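Local atomic coordinates of putative exonuclease (Eubacterium rectale, PDB entry 3L0A), a protein that binds a zinc ion and is probably a hydrolase, perhaps a nuclease, of the PDDEXK clan. Residues G59-S64 with D71-D76; I98-R103 with P202-I207; Y170-A175 with Q215-M220. All coordinates share one frame; numbering follows the deposited sequence.

Interaction 1 of 3, residues G59-S64 with D71-D76; sequences GSYVDS and DQFKKD
With CG anti to the backbone N (chi1 -176°), F73 drives its ring straight out of helix 71-76 at helix 59-64; Y61, its CG likewise anti (chi1 -175°), crosses it at about a right angle. One face of the F73 ring lies against the backbone of helix 59-64. Y61 CA sits over it in a CH-pi contact, 4.3 Å from the ring centroid, and the S60 carbonyl carbon covers the same ring. The rim is held too: F73 CE1 meets S60 CB at 3.5 Å, and F73 CE2 reaches the edge of the Y61 ring, 4.1 Å from Y61 CD2. At the root of the aromatic, F73 CB touches S64 OG at 3.5 Å; that hydroxyl is hydrogen-bonded to S69. K74 stretches an extended chain to the far end of Y61, where K74 CE lies 3.4 Å from Y61 OH, itself hydrogen-bonded to E95. F73 is thus the main filling between two roughly antiparallel helices, their segment axes 9.7 Å apart at an angle of 149°. Together they form a helical hairpin, joined by a short turn. Helix 54-67 also packs on helix 89-102, with Y61 resting on A94, while the loop residues I80 and L87 pack on Y61 as well.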
# COMPACT_ATOMS: atom_id res chain seq x y z
N GLY A 59 -8.28 4.37 19.91
CA GLY A 59 -7.79 5.34 20.85
C GLY A 59 -8.74 5.73 21.95
O GLY A 59 -8.29 5.87 23.09
N SER A 60 -10.04 5.93 21.66
CA SER A 60 -11.00 6.24 22.75
C SER A 60 -11.27 5.02 23.70
O SER A 60 -11.61 5.17 24.91
CB SER A 60 -12.36 6.76 22.24
OG SER A 60 -12.33 8.11 21.80
N TYR A 61 -11.10 3.82 23.16
CA TYR A 61 -11.33 2.60 23.92
C TYR A 61 -10.31 2.56 25.04
O TYR A 61 -10.65 2.28 26.19
CB TYR A 61 -11.16 1.36 23.02
CG TYR A 61 -11.49 0.01 23.66
CD1 TYR A 61 -10.53 -0.71 24.35
CD2 TYR A 61 -12.74 -0.55 23.54
CE1 TYR A 61 -10.81 -1.98 24.88
CE2 TYR A 61 -13.04 -1.80 24.06
CZ TYR A 61 -12.07 -2.51 24.74
OH TYR A 61 -12.39 -3.74 25.30
N VAL A 62 -9.08 2.87 24.66
CA VAL A 62 -7.98 2.90 25.58
C VAL A 62 -8.12 4.04 26.57
O VAL A 62 -7.88 3.82 27.78
CB VAL A 62 -6.64 2.99 24.84
CG1 VAL A 62 -5.56 3.16 25.84
CG2 VAL A 62 -6.40 1.71 23.95
N ASP A 63 -8.52 5.24 26.13
CA ASP A 63 -8.80 6.34 27.09
C ASP A 63 -9.81 5.89 28.12
O ASP A 63 -9.66 6.07 29.34
CB ASP A 63 -9.45 7.55 26.41
CG ASP A 63 -8.46 8.45 25.75
OD1 ASP A 63 -7.28 8.44 26.14
OD2 ASP A 63 -8.89 9.17 24.83
N SER A 64 -10.87 5.30 27.61
CA SER A 64 -11.93 4.85 28.46
C SER A 64 -11.48 3.79 29.47
O SER A 64 -11.97 3.78 30.60
CB SER A 64 -13.10 4.35 27.66
OG SER A 64 -14.19 4.33 28.56
N ASP A 71 -17.29 0.44 30.43
CA ASP A 71 -18.61 -0.20 30.29
C ASP A 71 -19.51 0.68 29.45
O ASP A 71 -20.24 0.19 28.58
CB ASP A 71 -19.29 -0.44 31.65
CG ASP A 71 -20.53 -1.33 31.53
OD1 ASP A 71 -20.38 -2.54 31.26
OD2 ASP A 71 -21.67 -0.84 31.69
N GLN A 72 -19.48 1.98 29.75
CA GLN A 72 -20.33 2.94 29.08
C GLN A 72 -19.82 3.23 27.71
O GLN A 72 -20.62 3.45 26.81
CB GLN A 72 -20.49 4.24 29.87
CG GLN A 72 -21.66 5.13 29.37
CD GLN A 72 -23.05 4.42 29.40
OE1 GLN A 72 -23.48 3.88 30.44
NE2 GLN A 72 -23.74 4.41 28.24
N PHE A 73 -18.51 3.23 27.50
CA PHE A 73 -18.01 3.37 26.13
C PHE A 73 -18.56 2.27 25.20
O PHE A 73 -18.98 2.52 24.05
CB PHE A 73 -16.50 3.32 26.09
CG PHE A 73 -15.94 3.56 24.74
CD1 PHE A 73 -15.83 4.84 24.25
CD2 PHE A 73 -15.54 2.52 23.94
CE1 PHE A 73 -15.33 5.07 22.99
CE2 PHE A 73 -15.02 2.74 22.68
CZ PHE A 73 -14.92 4.03 22.20
N LYS A 74 -18.53 1.04 25.71
CA LYS A 74 -18.97 -0.09 24.93
C LYS A 74 -20.46 0.01 24.62
O LYS A 74 -20.89 -0.29 23.51
CB LYS A 74 -18.66 -1.36 25.69
CG LYS A 74 -17.21 -1.74 25.59
CD LYS A 74 -16.90 -2.89 26.50
CE LYS A 74 -15.67 -3.65 26.07
NZ LYS A 74 -15.25 -4.62 27.15
N LYS A 75 -21.23 0.45 25.60
CA LYS A 75 -22.65 0.67 25.41
C LYS A 75 -22.92 1.73 24.33
O LYS A 75 -23.79 1.53 23.47
CB LYS A 75 -23.33 1.05 26.74
CG LYS A 75 -23.78 -0.17 27.56
CD LYS A 75 -23.91 0.15 29.05
CE LYS A 75 -24.61 -0.95 29.88
NZ LYS A 75 -24.41 -0.76 31.38
N ASP A 76 -22.14 2.81 24.32
CA ASP A 76 -22.40 3.91 23.39
C ASP A 76 -21.89 3.67 21.98
O ASP A 76 -22.22 4.44 21.09
CB ASP A 76 -21.76 5.22 23.87
CG ASP A 76 -22.36 5.77 25.14
OD1 ASP A 76 -23.56 5.53 25.43
OD2 ASP A 76 -21.61 6.46 25.86

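Interaction 2 of 3, residues I98-R103 with P202-I207; sequences IARIER and PDIRII
R100 of helix 89-102 and I204, at the start of strand 204-209, meet with their side chains crossing at about a right angle. From CB, which points toward the strand, the arginine chain first runs out with CG anti to the backbone N. CG is its apolar part: R100 CG touches I204 CG2 at 4.0 Å and the ring carbon CG of P202 at 4.2 Å. The chain then bends at chi2 (59°), which turns the guanidinium back across the tip of I204. R100 NE gives its N-H to a water at 3.0 Å, lying in the guanidinium plane, and that water donates in turn to P202 O at 2.9 Å, so a single water bridges helix and loop. R100 CZ lies 3.8 Å from I204 CD1. R100 NH1 comes nearer, 3.6 Å from I204 CD1, and this methyl sits over one face of the group, offset toward its rim. Over the centre of the opposite face lies R103 NH2. NH2 of R100 turns to the second subunit and is hydrogen-bonded there to the carbonyls of R248 and R251, next to H249 of that subunit, whose carbonyl receives R103 NH2; R248 directly follows the zinc ligand C247 in sequence. With an alanine here, the bridging water would probably lose its partner on the helix, and the two carbonyls of the second subunit the donor they share. I204 CD1 covers one flat face while the N-H groups named point to neutral oxygens. The carbonyls of the second subunit, and for R100 the water, probably ease the stacked guanidinium charges; the contact ties helix 89-102 to the loop leading into strand 204-209, and R100 carries it on to the second subunit.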
# COMPACT_ATOMS: atom_id res chain seq x y z
N ILE A 98 -2.94 -2.30 25.80
CA ILE A 98 -3.11 -1.89 27.24
C ILE A 98 -2.27 -2.75 28.18
O ILE A 98 -1.66 -2.24 29.15
CB ILE A 98 -4.57 -1.95 27.67
CG1 ILE A 98 -5.37 -0.82 27.01
CG2 ILE A 98 -4.74 -1.90 29.16
CD1 ILE A 98 -6.91 -1.05 27.08
N ALA A 99 -2.29 -4.06 27.97
CA ALA A 99 -1.54 -4.97 28.84
C ALA A 99 -0.05 -4.70 28.72
O ALA A 99 0.70 -4.84 29.70
CB ALA A 99 -1.83 -6.43 28.47
N ARG A 100 0.38 -4.34 27.53
CA ARG A 100 1.78 -4.06 27.26
C ARG A 100 2.28 -2.82 28.03
O ARG A 100 3.36 -2.86 28.65
CB ARG A 100 2.04 -3.93 25.77
CG ARG A 100 3.48 -3.54 25.44
CD ARG A 100 4.43 -4.58 26.00
NE ARG A 100 5.82 -4.31 25.73
CZ ARG A 100 6.72 -3.88 26.63
NH1 ARG A 100 6.43 -3.59 27.89
NH2 ARG A 100 7.96 -3.72 26.24
N ILE A 101 1.46 -1.77 28.00
CA ILE A 101 1.65 -0.54 28.80
C ILE A 101 1.67 -0.86 30.29
O ILE A 101 2.50 -0.37 31.05
CB ILE A 101 0.47 0.43 28.53
CG1 ILE A 101 0.60 1.09 27.15
CG2 ILE A 101 0.37 1.49 29.55
CD1 ILE A 101 -0.73 1.88 26.68
N GLU A 102 0.74 -1.70 30.72
CA GLU A 102 0.59 -1.93 32.15
C GLU A 102 1.77 -2.65 32.76
O GLU A 102 2.03 -2.46 33.91
CB GLU A 102 -0.69 -2.69 32.45
CG GLU A 102 -1.88 -1.77 32.49
CD GLU A 102 -3.14 -2.42 33.00
OE1 GLU A 102 -3.39 -3.62 32.72
OE2 GLU A 102 -3.90 -1.71 33.67
N ARG A 103 2.50 -3.45 32.01
CA ARG A 103 3.66 -4.13 32.59
C ARG A 103 4.97 -3.29 32.63
O ARG A 103 6.02 -3.79 33.07
CB ARG A 103 3.86 -5.50 31.94
CG ARG A 103 4.44 -5.56 30.58
CD ARG A 103 4.51 -7.03 30.14
NE ARG A 103 5.02 -7.15 28.77
CZ ARG A 103 6.31 -7.04 28.40
NH1 ARG A 103 7.26 -6.83 29.30
NH2 ARG A 103 6.64 -7.16 27.12
N PRO A 202 3.89 -4.14 20.24
CA PRO A 202 3.81 -2.71 20.31
C PRO A 202 5.12 -2.04 20.75
O PRO A 202 5.80 -2.53 21.64
CB PRO A 202 2.73 -2.47 21.37
CG PRO A 202 1.99 -3.76 21.47
CD PRO A 202 2.87 -4.81 21.07
N ASP A 203 5.45 -0.95 20.09
CA ASP A 203 6.53 -0.05 20.48
C ASP A 203 5.99 0.86 21.55
O ASP A 203 4.96 1.47 21.33
CB ASP A 203 6.90 0.80 19.25
CG ASP A 203 8.30 1.39 19.30
OD1 ASP A 203 9.12 0.95 20.10
OD2 ASP A 203 8.57 2.30 18.50
N ILE A 204 6.65 0.98 22.69
CA ILE A 204 6.27 1.96 23.71
C ILE A 204 7.40 2.96 24.01
O ILE A 204 8.57 2.53 24.16
CB ILE A 204 5.84 1.31 25.09
CG1 ILE A 204 7.05 0.76 25.86
CG2 ILE A 204 4.72 0.27 24.89
CD1 ILE A 204 6.73 -0.12 27.04
N ARG A 205 7.02 4.25 24.16
CA ARG A 205 7.92 5.37 24.48
C ARG A 205 7.19 6.46 25.23
O ARG A 205 6.04 6.77 24.90
CB ARG A 205 8.45 6.06 23.20
CG ARG A 205 9.40 5.30 22.33
CD ARG A 205 10.65 4.91 23.01
NE ARG A 205 11.55 4.18 22.11
CZ ARG A 205 12.78 3.80 22.46
NH1 ARG A 205 13.25 4.05 23.67
NH2 ARG A 205 13.55 3.15 21.59
N ILE A 206 7.88 7.10 26.17
CA ILE A 206 7.51 8.42 26.68
C ILE A 206 8.32 9.47 25.91
O ILE A 206 9.54 9.41 25.91
CB ILE A 206 7.83 8.53 28.20
CG1 ILE A 206 6.91 7.62 29.02
CG2 ILE A 206 7.60 9.94 28.69
CD1 ILE A 206 5.34 7.81 28.71
N ILE A 207 7.66 10.41 25.23
CA ILE A 207 8.37 11.41 24.43
C ILE A 207 8.13 12.82 24.98
O ILE A 207 7.01 13.32 24.94
CB ILE A 207 7.91 11.38 22.99
CG1 ILE A 207 8.03 9.96 22.42
CG2 ILE A 207 8.73 12.38 22.11
CD1 ILE A 207 6.86 9.50 21.66
O HOH W 1 6.37 -5.09 22.93

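Interaction 3 of 3, residues Y170-A175 with Q215-M220; sequences YDIQGA and QEALHM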
# COMPACT_ATOMS: atom_id res chain seq x y z
N TYR A 170 1.11 17.73 17.00
CA TYR A 170 1.02 17.53 18.45
C TYR A 170 1.86 18.54 19.18
O TYR A 170 1.76 18.69 20.42
CB TYR A 170 1.37 16.09 18.86
CG TYR A 170 0.46 15.07 18.18
CD1 TYR A 170 -0.93 15.27 18.09
CD2 TYR A 170 0.98 13.89 17.63
CE1 TYR A 170 -1.77 14.31 17.42
CE2 TYR A 170 0.16 12.96 17.00
CZ TYR A 170 -1.21 13.18 16.91
OH TYR A 170 -1.98 12.22 16.31
N ASP A 171 2.70 19.26 18.44
CA ASP A 171 3.35 20.42 19.03
C ASP A 171 2.29 21.47 19.35
O ASP A 171 2.37 22.08 20.39
CB ASP A 171 4.53 20.94 18.18
CG ASP A 171 4.18 21.21 16.75
OD1 ASP A 171 3.08 20.80 16.29
OD2 ASP A 171 5.04 21.82 16.07
N ILE A 172 1.27 21.64 18.50
CA ILE A 172 0.14 22.58 18.78
C ILE A 172 -0.60 22.16 20.05
O ILE A 172 -0.77 22.93 20.99
CB ILE A 172 -0.90 22.67 17.62
CG1 ILE A 172 -0.26 22.89 16.21
CG2 ILE A 172 -1.94 23.74 17.90
CD1 ILE A 172 0.19 24.32 15.89
N GLN A 173 -1.02 20.91 20.12
CA GLN A 173 -1.73 20.44 21.31
C GLN A 173 -0.96 20.70 22.61
O GLN A 173 -1.52 21.20 23.59
CB GLN A 173 -2.04 18.95 21.19
CG GLN A 173 -2.88 18.39 22.35
CD GLN A 173 -3.14 16.91 22.17
OE1 GLN A 173 -2.25 16.20 21.79
NE2 GLN A 173 -4.38 16.46 22.44
N GLY A 174 0.32 20.34 22.62
CA GLY A 174 1.14 20.54 23.79
C GLY A 174 1.22 22.00 24.22
O GLY A 174 1.05 22.29 25.39
N ALA A 175 1.45 22.89 23.24
CA ALA A 175 1.59 24.33 23.48
C ALA A 175 0.38 24.96 24.14
O ALA A 175 0.55 25.75 25.10
CB ALA A 175 1.91 25.06 22.22
N GLN A 215 6.84 26.59 21.86
CA GLN A 215 6.88 28.03 21.59
C GLN A 215 6.70 28.38 20.13
O GLN A 215 5.96 29.31 19.83
CB GLN A 215 8.18 28.69 22.11
N GLU A 216 7.37 27.66 19.23
CA GLU A 216 7.23 27.95 17.78
C GLU A 216 5.82 27.66 17.27
O GLU A 216 5.33 28.34 16.37
CB GLU A 216 8.30 27.22 16.91
CG GLU A 216 9.70 27.94 16.89
N ALA A 217 5.16 26.66 17.86
CA ALA A 217 3.80 26.27 17.44
C ALA A 217 2.72 27.20 18.01
O ALA A 217 1.71 27.43 17.35
CB ALA A 217 3.50 24.83 17.84
N LEU A 218 2.93 27.70 19.24
CA LEU A 218 1.97 28.63 19.86
C LEU A 218 2.00 29.93 19.08
O LEU A 218 0.99 30.62 19.00
CB LEU A 218 2.29 28.86 21.34
CG LEU A 218 1.25 29.59 22.20
CD1 LEU A 218 -0.00 28.73 22.39
CD2 LEU A 218 1.84 30.00 23.57
N HIS A 219 3.17 30.23 18.51
CA HIS A 219 3.34 31.37 17.62
C HIS A 219 2.50 31.22 16.35
O HIS A 219 1.71 32.09 16.03
CB HIS A 219 4.83 31.60 17.27
CG HIS A 219 5.06 32.76 16.36
ND1 HIS A 219 5.07 34.07 16.81
CD2 HIS A 219 5.25 32.82 15.02
CE1 HIS A 219 5.27 34.88 15.78
NE2 HIS A 219 5.39 34.15 14.69
N MSE A 220 2.66 30.11 15.65
CA MSE A 220 1.83 29.82 14.47
C MSE A 220 0.33 29.90 14.75
O MSE A 220 -0.44 30.39 13.91
CB MSE A 220 2.17 28.43 13.90
CG MSE A 220 3.46 28.40 13.01
SE MSE A 220 3.47 29.80 11.61
CE MSE A 220 2.06 29.03 10.43
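Helices 170-175 and 215-220 cross at a right angle (signed angle -90°), their segment axes 8.1 Å apart, with the CA atoms of I172 and A217 only 5.4 Å from each other. The close passage falls at two alanines, A217 and A175, whose small side chains are consistent with it. A217 pushes its CB toward the first helix, where it meets D171 and I172. The carboxylate of D171 lies against this methyl, D171 OD2 3.8 Å from A217 CB. D171 takes up this place because its CG is tucked between its own backbone N and carbonyl carbon (chi1 53°); the same turn lets OD1 accept a weak, bent hydrogen bond from I172 N. I172 brings only its terminal methyl: I172 CD1 lies 3.9 Å from A217 CB and about as far from A217 O, reaching both the side chain and the backbone of the crossing helix. In the fold, helix 170-185 belongs to the connection between the parallel, neighbouring strands 140-147 and 191-197, a beta-alpha-beta crossover as in the core of PDDEXK nucleases, and helix 211-232, which follows strand 204-209, packs across it. One turn further along the first helix, A175 plays the counterpart of A217. A175 CB points toward the second helix and touches L218 CB at 3.9 Å, while L218 CD1 curls beside the A175 carbonyl, 4.1 Å from A175 O. Beyond the two segments, L214 packs on A175 and V221 on I172 from the same long helix, Y24 of helix 21-28 also touches I172, and R166 of helix 164-167 lies against D171.

In the fold
From the N terminus, interaction 1 closes first: a short turn folds helix 70-76 back on helix 54-67. Helix 89-102 comes next and touches the hairpin through V62 and I98, so interactions 1 and 2 join directly. Interaction 2 then spans a long loop containing most of the central sheet, from helix 89-102 to the start of strand 204-209. Interaction 3 opens inside that loop, at helix 170-185, and closes beyond it on helix 211-232, so the two cross rather than nest. Interactions 1 and 3 lie on opposite sides of the chain's centre, about 28 Å apart between centres, with strand 204-209 leading from interaction 2 into the helix of interaction 3.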